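Local atomic coordinates of protein (merozoite surface protein 1) (Plasmodium cynomolgi, PDB entry 1B9W), a protein that probably helps malaria merozoites leave and invade host red blood cells, this chain being its C-terminal pair of EGF-like domains. Residues Val12-Ala17 / Trp28-Phe34; Gly55-Ala60 / Gly85-Ser89. The contacts are given in a common frame with arbitrary orientation. Residues are numbered along the deposited sequence.

Contact 1 of 2, residues Val12-Ala17 / Trp28-Phe34; sequences VPENAA and WRCLLYF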
ATOM      1  N   VAL A  12      -5.823  -9.852   8.197  1.00 16.10           N
ATOM      2  CA  VAL A  12      -5.644  -9.026   6.962  1.00 16.04           C
ATOM      3  C   VAL A  12      -6.344  -9.698   5.788  1.00 17.01           C
ATOM      4  O   VAL A  12      -6.203 -10.878   5.510  1.00 15.83           O
ATOM      5  CB  VAL A  12      -4.146  -8.948   6.687  1.00 17.85           C
ATOM      6  CG1 VAL A  12      -3.793  -8.109   5.467  1.00 17.53           C
ATOM      7  CG2 VAL A  12      -3.418  -8.367   7.918  1.00 16.62           C
ATOM      8  N   PRO A  13      -7.064  -8.899   4.981  1.00 16.57           N
ATOM      9  CA  PRO A  13      -7.705  -9.494   3.806  1.00 16.09           C
ATOM     10  C   PRO A  13      -6.725 -10.107   2.859  1.00 14.24           C
ATOM     11  O   PRO A  13      -5.587  -9.667   2.679  1.00 17.12           O
ATOM     12  CB  PRO A  13      -8.386  -8.264   3.157  1.00 15.05           C
ATOM     13  CG  PRO A  13      -8.561  -7.265   4.260  1.00 15.93           C
ATOM     14  CD  PRO A  13      -7.371  -7.481   5.228  1.00 14.97           C
ATOM     15  N   GLU A  14      -7.161 -11.085   2.019  1.00 14.93           N
ATOM     16  CA  GLU A  14      -6.345 -11.610   0.939  1.00 17.68           C
ATOM     17  C   GLU A  14      -5.969 -10.507  -0.089  1.00 17.32           C
ATOM     18  O   GLU A  14      -6.779  -9.587  -0.196  1.00 17.25           O
ATOM     19  CB  GLU A  14      -7.226 -12.632   0.186  1.00 27.08           C
ATOM     20  CG  GLU A  14      -6.493 -13.878  -0.264  1.00 39.63           C
ATOM     21  CD  GLU A  14      -7.369 -14.731  -1.176  1.00 45.64           C
ATOM     22  OE1 GLU A  14      -8.604 -14.513  -1.143  1.00 47.23           O
ATOM     23  OE2 GLU A  14      -6.797 -15.577  -1.898  1.00 47.33           O
ATOM     24  N   ASN A  15      -4.764 -10.572  -0.596  1.00 16.06           N
ATOM     25  CA  ASN A  15      -4.222  -9.609  -1.549  1.00 19.75           C
ATOM     26  C   ASN A  15      -4.093  -8.225  -0.964  1.00 21.55           C
ATOM     27  O   ASN A  15      -4.190  -7.207  -1.654  1.00 16.57           O
ATOM     28  CB  ASN A  15      -5.085  -9.597  -2.836  1.00 19.28           C
ATOM     29  CG  ASN A  15      -5.064 -10.986  -3.468  1.00 22.74           C
ATOM     30  OD1 ASN A  15      -3.986 -11.517  -3.712  1.00 28.55           O
ATOM     31  ND2 ASN A  15      -6.222 -11.553  -3.704  1.00 26.41           N
ATOM     32  N   ALA A  16      -3.860  -8.124   0.358  1.00 15.97           N
ATOM     33  CA  ALA A  16      -3.597  -6.873   1.013  1.00 13.77           C
ATOM     34  C   ALA A  16      -2.285  -6.978   1.856  1.00 17.54           C
ATOM     35  O   ALA A  16      -1.808  -8.104   2.043  1.00 17.40           O
ATOM     36  CB  ALA A  16      -4.706  -6.435   1.944  1.00 13.88           C
ATOM     37  N   ALA A  17      -1.707  -5.840   2.083  1.00 15.81           N
ATOM     38  CA  ALA A  17      -0.516  -5.705   2.944  1.00 16.29           C
ATOM     39  C   ALA A  17      -0.957  -5.004   4.214  1.00 17.13           C
ATOM     40  O   ALA A  17      -1.942  -4.265   4.254  1.00 15.18           O
ATOM     41  CB  ALA A  17       0.557  -4.859   2.275  1.00 20.06           C
ATOM     42  N   TRP A  28      -4.384  -1.780   6.849  1.00 10.96           N
ATOM     43  CA  TRP A  28      -4.149  -2.678   5.755  1.00 10.05           C
ATOM     44  C   TRP A  28      -4.593  -1.901   4.426  1.00 10.99           C
ATOM     45  O   TRP A  28      -5.430  -1.033   4.567  1.00 11.64           O
ATOM     46  CB  TRP A  28      -4.962  -3.964   5.880  1.00 12.49           C
ATOM     47  CG  TRP A  28      -6.441  -3.833   6.068  1.00 16.99           C
ATOM     48  CD1 TRP A  28      -7.154  -3.731   7.230  1.00 15.77           C
ATOM     49  CD2 TRP A  28      -7.428  -3.807   5.011  1.00 14.04           C
ATOM     50  NE1 TRP A  28      -8.501  -3.646   6.987  1.00 19.32           N
ATOM     51  CE2 TRP A  28      -8.672  -3.679   5.603  1.00 16.39           C
ATOM     52  CE3 TRP A  28      -7.287  -3.864   3.605  1.00 19.01           C
ATOM     53  CZ2 TRP A  28      -9.866  -3.590   4.871  1.00 18.29           C
ATOM     54  CZ3 TRP A  28      -8.483  -3.800   2.863  1.00 15.06           C
ATOM     55  CH2 TRP A  28      -9.716  -3.650   3.500  1.00 13.74           C
ATOM     56  N   ARG A  29      -3.862  -2.248   3.411  1.00 13.00           N
ATOM     57  CA  ARG A  29      -4.131  -1.617   2.084  1.00 15.50           C
ATOM     58  C   ARG A  29      -4.036  -2.694   1.038  1.00 15.18           C
ATOM     59  O   ARG A  29      -3.179  -3.605   1.046  1.00 14.74           O
ATOM     60  CB  ARG A  29      -3.014  -0.607   1.775  1.00 10.35           C
ATOM     61  CG  ARG A  29      -3.084   0.624   2.690  1.00 11.89           C
ATOM     62  CD  ARG A  29      -1.934   1.576   2.297  1.00 12.21           C
ATOM     63  NE  ARG A  29      -2.045   2.753   3.179  1.00 12.93           N
ATOM     64  CZ  ARG A  29      -1.131   3.693   3.338  1.00 11.01           C
ATOM     65  NH1 ARG A  29       0.015   3.712   2.700  1.00 16.91           N
ATOM     66  NH2 ARG A  29      -1.424   4.680   4.182  1.00 17.77           N
ATOM     67  N   CYS A  30      -4.964  -2.617   0.022  1.00 13.24           N
ATOM     68  CA  CYS A  30      -4.750  -3.614  -1.023  1.00 10.25           C
ATOM     69  C   CYS A  30      -3.440  -3.469  -1.749  1.00 11.48           C
ATOM     70  O   CYS A  30      -2.916  -2.373  -1.936  1.00 15.10           O
ATOM     71  CB  CYS A  30      -5.961  -3.530  -1.996  1.00 11.64           C
ATOM     72  SG  CYS A  30      -7.569  -3.821  -1.315  1.00 16.38           S
ATOM     73  N   LEU A  31      -2.909  -4.570  -2.286  1.00 11.51           N
ATOM     74  CA  LEU A  31      -1.711  -4.616  -3.077  1.00 14.22           C
ATOM     75  C   LEU A  31      -2.008  -3.912  -4.440  1.00 16.48           C
ATOM     76  O   LEU A  31      -3.197  -3.655  -4.707  1.00 16.18           O
ATOM     77  CB  LEU A  31      -1.288  -6.060  -3.332  1.00 17.60           C
ATOM     78  CG  LEU A  31      -0.785  -6.813  -2.052  1.00 21.69           C
ATOM     79  CD1 LEU A  31      -0.428  -8.246  -2.438  1.00 22.82           C
ATOM     80  CD2 LEU A  31       0.406  -6.072  -1.467  1.00 17.66           C
ATOM     81  N   LEU A  32      -0.952  -3.480  -5.091  1.00 16.52           N
ATOM     82  CA  LEU A  32      -1.175  -2.845  -6.410  1.00 17.87           C
ATOM     83  C   LEU A  32      -1.940  -3.794  -7.322  1.00 17.06           C
ATOM     84  O   LEU A  32      -1.830  -5.014  -7.315  1.00 13.79           O
ATOM     85  CB  LEU A  32       0.163  -2.495  -7.052  1.00 17.32           C
ATOM     86  CG  LEU A  32       1.007  -1.364  -6.497  1.00 21.11           C
ATOM     87  CD1 LEU A  32       2.228  -1.121  -7.381  1.00 19.32           C
ATOM     88  CD2 LEU A  32       0.170  -0.114  -6.286  1.00 22.85           C
ATOM     89  N   TYR A  33      -2.753  -3.193  -8.237  1.00 17.36           N
ATOM     90  CA  TYR A  33      -3.594  -3.980  -9.132  1.00 16.29           C
ATOM     91  C   TYR A  33      -4.744  -4.714  -8.457  1.00 15.35           C
ATOM     92  O   TYR A  33      -5.411  -5.574  -9.032  1.00 18.17           O
ATOM     93  CB  TYR A  33      -2.833  -4.888 -10.096  1.00 18.39           C
ATOM     94  CG  TYR A  33      -1.708  -4.153 -10.791  1.00 22.55           C
ATOM     95  CD1 TYR A  33      -1.926  -3.205 -11.785  1.00 26.97           C
ATOM     96  CD2 TYR A  33      -0.392  -4.443 -10.426  1.00 24.87           C
ATOM     97  CE1 TYR A  33      -0.868  -2.548 -12.392  1.00 27.73           C
ATOM     98  CE2 TYR A  33       0.667  -3.783 -11.006  1.00 27.27           C
ATOM     99  CZ  TYR A  33       0.421  -2.854 -11.999  1.00 29.93           C
ATOM    100  OH  TYR A  33       1.494  -2.207 -12.562  1.00 32.26           O
ATOM    101  N   PHE A  34      -5.141  -4.227  -7.289  1.00 13.27           N
ATOM    102  CA  PHE A  34      -6.317  -4.612  -6.571  1.00 14.92           C
ATOM    103  C   PHE A  34      -7.005  -3.376  -6.029  1.00 14.65           C
ATOM    104  O   PHE A  34      -6.347  -2.386  -5.726  1.00 17.99           O
ATOM    105  CB  PHE A  34      -6.006  -5.520  -5.339  1.00 15.88           C
ATOM    106  CG  PHE A  34      -5.513  -6.856  -5.789  1.00 14.47           C
ATOM    107  CD1 PHE A  34      -4.168  -7.043  -6.066  1.00 16.11           C
ATOM    108  CD2 PHE A  34      -6.408  -7.909  -5.943  1.00 16.17           C
ATOM    109  CE1 PHE A  34      -3.715  -8.284  -6.470  1.00 21.86           C
ATOM    110  CE2 PHE A  34      -5.939  -9.141  -6.366  1.00 21.61           C
ATOM    111  CZ  PHE A  34      -4.599  -9.344  -6.643  1.00 19.73           C
TER
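Two bumps on the segment Val-12 to Ala-17 meet two aromatic rings of Trp-28 to Phe-34. The first bump is Pro-13. Its CG sits 3.5 Å from the centroid of the Trp-28 six-membered ring, only 6° off the ring normal, so the CG-CD edge of the proline ring sits over the indole face in a CH-pi contact. Val-12 adds a looser touch, CG1 to Trp-28 CB at 4.3 Å, and Ala-16 CB reaches Trp-28 CE3 at 4.0 Å. The second bump is Asn-15. Its CB lies 3.7 Å from the centroid of the Phe-34 ring, again over the face. The type II turn from Pro-13 to Ala-16 sets both bumps. A second type II turn, Leu-31 to Phe-34, brings the phenyl ring back under Asn-15.

Between the two rings the backbones join as antiparallel strands. Ala-17 N donates to Arg-29 O and Arg-29 N to Ala-17 O, both at 2.9 Å. Leu-31 N extends the ladder to Asn-15 O at 3.0 Å. At the non-hydrogen-bonded pair Ala-16/Cys-30 the CA atoms come to 4.0 Å, and the two side chains diverge. Diagonally across this pair, Leu-31 CD2 fits against Ala-17 CB at 3.9 Å.

The contact belongs to the two-stranded hairpin of the first EGF-like domain. Cys-30 is bonded to Cys-41 of strand 40-43, and that strand's cysteine also touches Asn-15, Ala-16, Trp-28 and Phe-34. Strand 34-37 meets Trp-28 and Cys-30 through Glu-36. Ala-17 touches Phe-83, a loop residue of the second domain.

Contact 2 of 2, residues Gly55-Ala60 / Gly85-Ser89; sequences GCAPEA and GVFCS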
ATOM      1  N   GLY A  55      -3.412   3.228  -6.087  1.00 18.78           N
ATOM      2  CA  GLY A  55      -3.134   2.208  -5.044  1.00 18.56           C
ATOM      3  C   GLY A  55      -1.782   2.512  -4.398  1.00 21.26           C
ATOM      4  O   GLY A  55      -1.428   1.841  -3.396  1.00 16.34           O
ATOM      5  N   CYS A  56      -1.070   3.554  -4.806  1.00 16.16           N
ATOM      6  CA  CYS A  56       0.202   3.923  -4.203  1.00 15.85           C
ATOM      7  C   CYS A  56      -0.081   4.614  -2.877  1.00 14.38           C
ATOM      8  O   CYS A  56      -1.132   5.189  -2.657  1.00 16.23           O
ATOM      9  CB  CYS A  56       0.984   4.935  -5.060  1.00 20.03           C
ATOM     10  SG  CYS A  56       1.431   4.297  -6.689  1.00 19.50           S
ATOM     11  N   ALA A  57       0.910   4.559  -1.942  1.00 17.48           N
ATOM     12  CA  ALA A  57       0.676   5.309  -0.698  1.00 18.73           C
ATOM     13  C   ALA A  57       0.254   6.738  -1.020  1.00 18.15           C
ATOM     14  O   ALA A  57       0.773   7.383  -1.940  1.00 19.90           O
ATOM     15  CB  ALA A  57       2.024   5.353   0.044  1.00 13.23           C
ATOM     16  N   PRO A  58      -0.578   7.344  -0.203  1.00 20.11           N
ATOM     17  CA  PRO A  58      -1.049   8.694  -0.402  1.00 20.27           C
ATOM     18  C   PRO A  58       0.067   9.695  -0.612  1.00 24.19           C
ATOM     19  O   PRO A  58      -0.124  10.603  -1.441  1.00 22.62           O
ATOM     20  CB  PRO A  58      -1.883   9.046   0.806  1.00 23.08           C
ATOM     21  CG  PRO A  58      -2.137   7.768   1.515  1.00 23.02           C
ATOM     22  CD  PRO A  58      -1.247   6.701   0.968  1.00 20.71           C
ATOM     23  N   GLU A  59       1.194   9.545   0.091  1.00 17.97           N
ATOM     24  CA  GLU A  59       2.245  10.555   0.003  1.00 19.13           C
ATOM     25  C   GLU A  59       3.217  10.242  -1.118  1.00 17.91           C
ATOM     26  O   GLU A  59       4.228  10.915  -1.313  1.00 21.24           O
ATOM     27  CB  GLU A  59       2.975  10.682   1.363  1.00 21.67           C
ATOM     28  CG  GLU A  59       3.822   9.469   1.699  1.00 17.40           C
ATOM     29  CD  GLU A  59       3.122   8.268   2.297  1.00 20.25           C
ATOM     30  OE1 GLU A  59       1.887   8.137   2.325  1.00 17.53           O
ATOM     31  OE2 GLU A  59       3.879   7.366   2.753  1.00 20.50           O
ATOM     32  N   ALA A  60       2.979   9.149  -1.836  1.00 16.36           N
ATOM     33  CA  ALA A  60       3.816   8.752  -2.939  1.00 18.58           C
ATOM     34  C   ALA A  60       3.308   9.409  -4.265  1.00 20.03           C
ATOM     35  O   ALA A  60       2.121   9.684  -4.409  1.00 22.02           O
ATOM     36  CB  ALA A  60       3.786   7.259  -3.191  1.00 17.36           C
ATOM     37  N   GLY A  85       5.404   0.167  -3.077  1.00 21.61           N
ATOM     38  CA  GLY A  85       4.973   1.532  -2.889  1.00 19.40           C
ATOM     39  C   GLY A  85       3.560   1.686  -2.375  1.00 16.98           C
ATOM     40  O   GLY A  85       3.102   2.822  -2.243  1.00 19.36           O
ATOM     41  N   VAL A  86       2.916   0.605  -1.987  1.00 14.84           N
ATOM     42  CA  VAL A  86       1.646   0.684  -1.265  1.00 16.58           C
ATOM     43  C   VAL A  86       1.855   1.394   0.069  1.00 16.90           C
ATOM     44  O   VAL A  86       0.990   2.093   0.567  1.00 15.57           O
ATOM     45  CB  VAL A  86       1.063  -0.731  -1.105  1.00 17.78           C
ATOM     46  CG1 VAL A  86      -0.112  -0.738  -0.167  1.00 17.22           C
ATOM     47  CG2 VAL A  86       0.637  -1.246  -2.480  1.00 20.89           C
ATOM     48  N   PHE A  87       3.053   1.194   0.642  1.00 17.68           N
ATOM     49  CA  PHE A  87       3.481   1.975   1.809  1.00 18.98           C
ATOM     50  C   PHE A  87       4.900   2.515   1.499  1.00 18.25           C
ATOM     51  O   PHE A  87       5.651   1.899   0.746  1.00 18.10           O
ATOM     52  CB  PHE A  87       3.611   1.146   3.102  1.00 19.24           C
ATOM     53  CG  PHE A  87       2.328   0.690   3.721  1.00 13.69           C
ATOM     54  CD1 PHE A  87       1.650   1.490   4.617  1.00 14.75           C
ATOM     55  CD2 PHE A  87       1.836  -0.558   3.379  1.00 15.37           C
ATOM     56  CE1 PHE A  87       0.455   1.034   5.153  1.00 17.29           C
ATOM     57  CE2 PHE A  87       0.642  -1.027   3.926  1.00 15.22           C
ATOM     58  CZ  PHE A  87      -0.022  -0.206   4.807  1.00 14.91           C
ATOM     59  N   CYS A  88       5.254   3.647   2.103  1.00 18.14           N
ATOM     60  CA  CYS A  88       6.614   4.162   1.966  1.00 20.31           C
ATOM     61  C   CYS A  88       7.207   4.243   3.394  1.00 22.52           C
ATOM     62  O   CYS A  88       6.501   4.804   4.214  1.00 18.46           O
ATOM     63  CB  CYS A  88       6.578   5.599   1.452  1.00 21.33           C
ATOM     64  SG  CYS A  88       6.084   5.631  -0.320  1.00 22.20           S
ATOM     65  N   SER A  89       8.414   3.731   3.606  1.00 30.90           N
ATOM     66  CA  SER A  89       8.935   3.878   4.977  1.00 40.07           C
ATOM     67  C   SER A  89      10.354   4.427   4.976  1.00 46.38           C
ATOM     68  O   SER A  89      10.943   4.601   3.912  1.00 44.98           O
ATOM     69  CB  SER A  89       8.863   2.558   5.732  1.00 43.35           C
ATOM     70  OG  SER A  89      10.004   1.761   5.510  1.00 48.61           O
TER
HETATM   71  O   HOH W   1      -1.527   2.766  -0.607  1.00 30.30           O
HETATM   72  O   HOH W   2       3.087   4.867   3.596  1.00 21.23           O
HETATM   73  O   HOH W   3       6.343   8.097   3.723  1.00 27.78           O
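Gly-85 opens the second segment with a backbone link. Its O accepts a hydrogen bond from Ala-57 N at 2.8 Å, with a nearly straight angle of 169°. Gly-85 has phi 102°, where a CB would press on the preceding carbonyl, so glycine suits the bend. Gly-55, at phi 90°, is alike in this.

Val-86 comes next, and its CA lies 4.6 Å from that of Cys-56. Its side chain starts away from the loop, yet CG2 still approaches Gly-55 O at 3.8 Å. Water 1 bridges the backbones here, donating to Gly-55 O and to Val-86 O, each at 2.9 Å. Val-86 O also lies 3.5 Å from Ala-57 CB. Val-86 and Phe-87 form a classic beta bulge opposite Leu-82, where strand 87-89 begins. The Phe-87 side chain starts away from the loop and touches Arg-29 and Tyr-21 of the first domain.

Cys-88 turns back toward the loop. Its SG, bonded to Cys-74, packs on Ala-57 CB at 4.1 Å and Ala-60 CB at 4.0 Å. The type I turn from Ala-57 to Ala-60 places these two methyls together. Glu-59 OE2 holds water 2, which accepts from Cys-88 N at 2.9 Å, and water 3, whose bond to Cys-88 O is weak at 3.3 Å. Ser-89 is joined to Glu-80 by backbone hydrogen bonding.

The direct contact is modest and partly water-mediated. Each segment is separately bonded by a disulfide, Cys-56 to Cys-72 and Cys-88 to Cys-74, as befits a small disulfide-rich EGF-like domain.

In the fold
From the N terminus, contact 1 comes first. It closes the hairpin of strands 16-20 and 26-30 at its open end, in the first EGF-like domain. The chain then passes through strands 34-37 and 40-43 into the second domain. There contact 2 closes a longer loop, from the segment 55-60 through strands 61-64, 70-73 and 80-82 to the C-terminal strand 87-89. The two loops follow in series and neither nest nor cross. The centres of contact 1 and contact 2 lie about 13 Å apart, but the contacts touch. Arg-29 NH1 lies 2.8 Å from Val-86 O, a probable hydrogen bond, and packs on Phe-87 and Pro-58. Arg-29 is thus one of the links between the two domains.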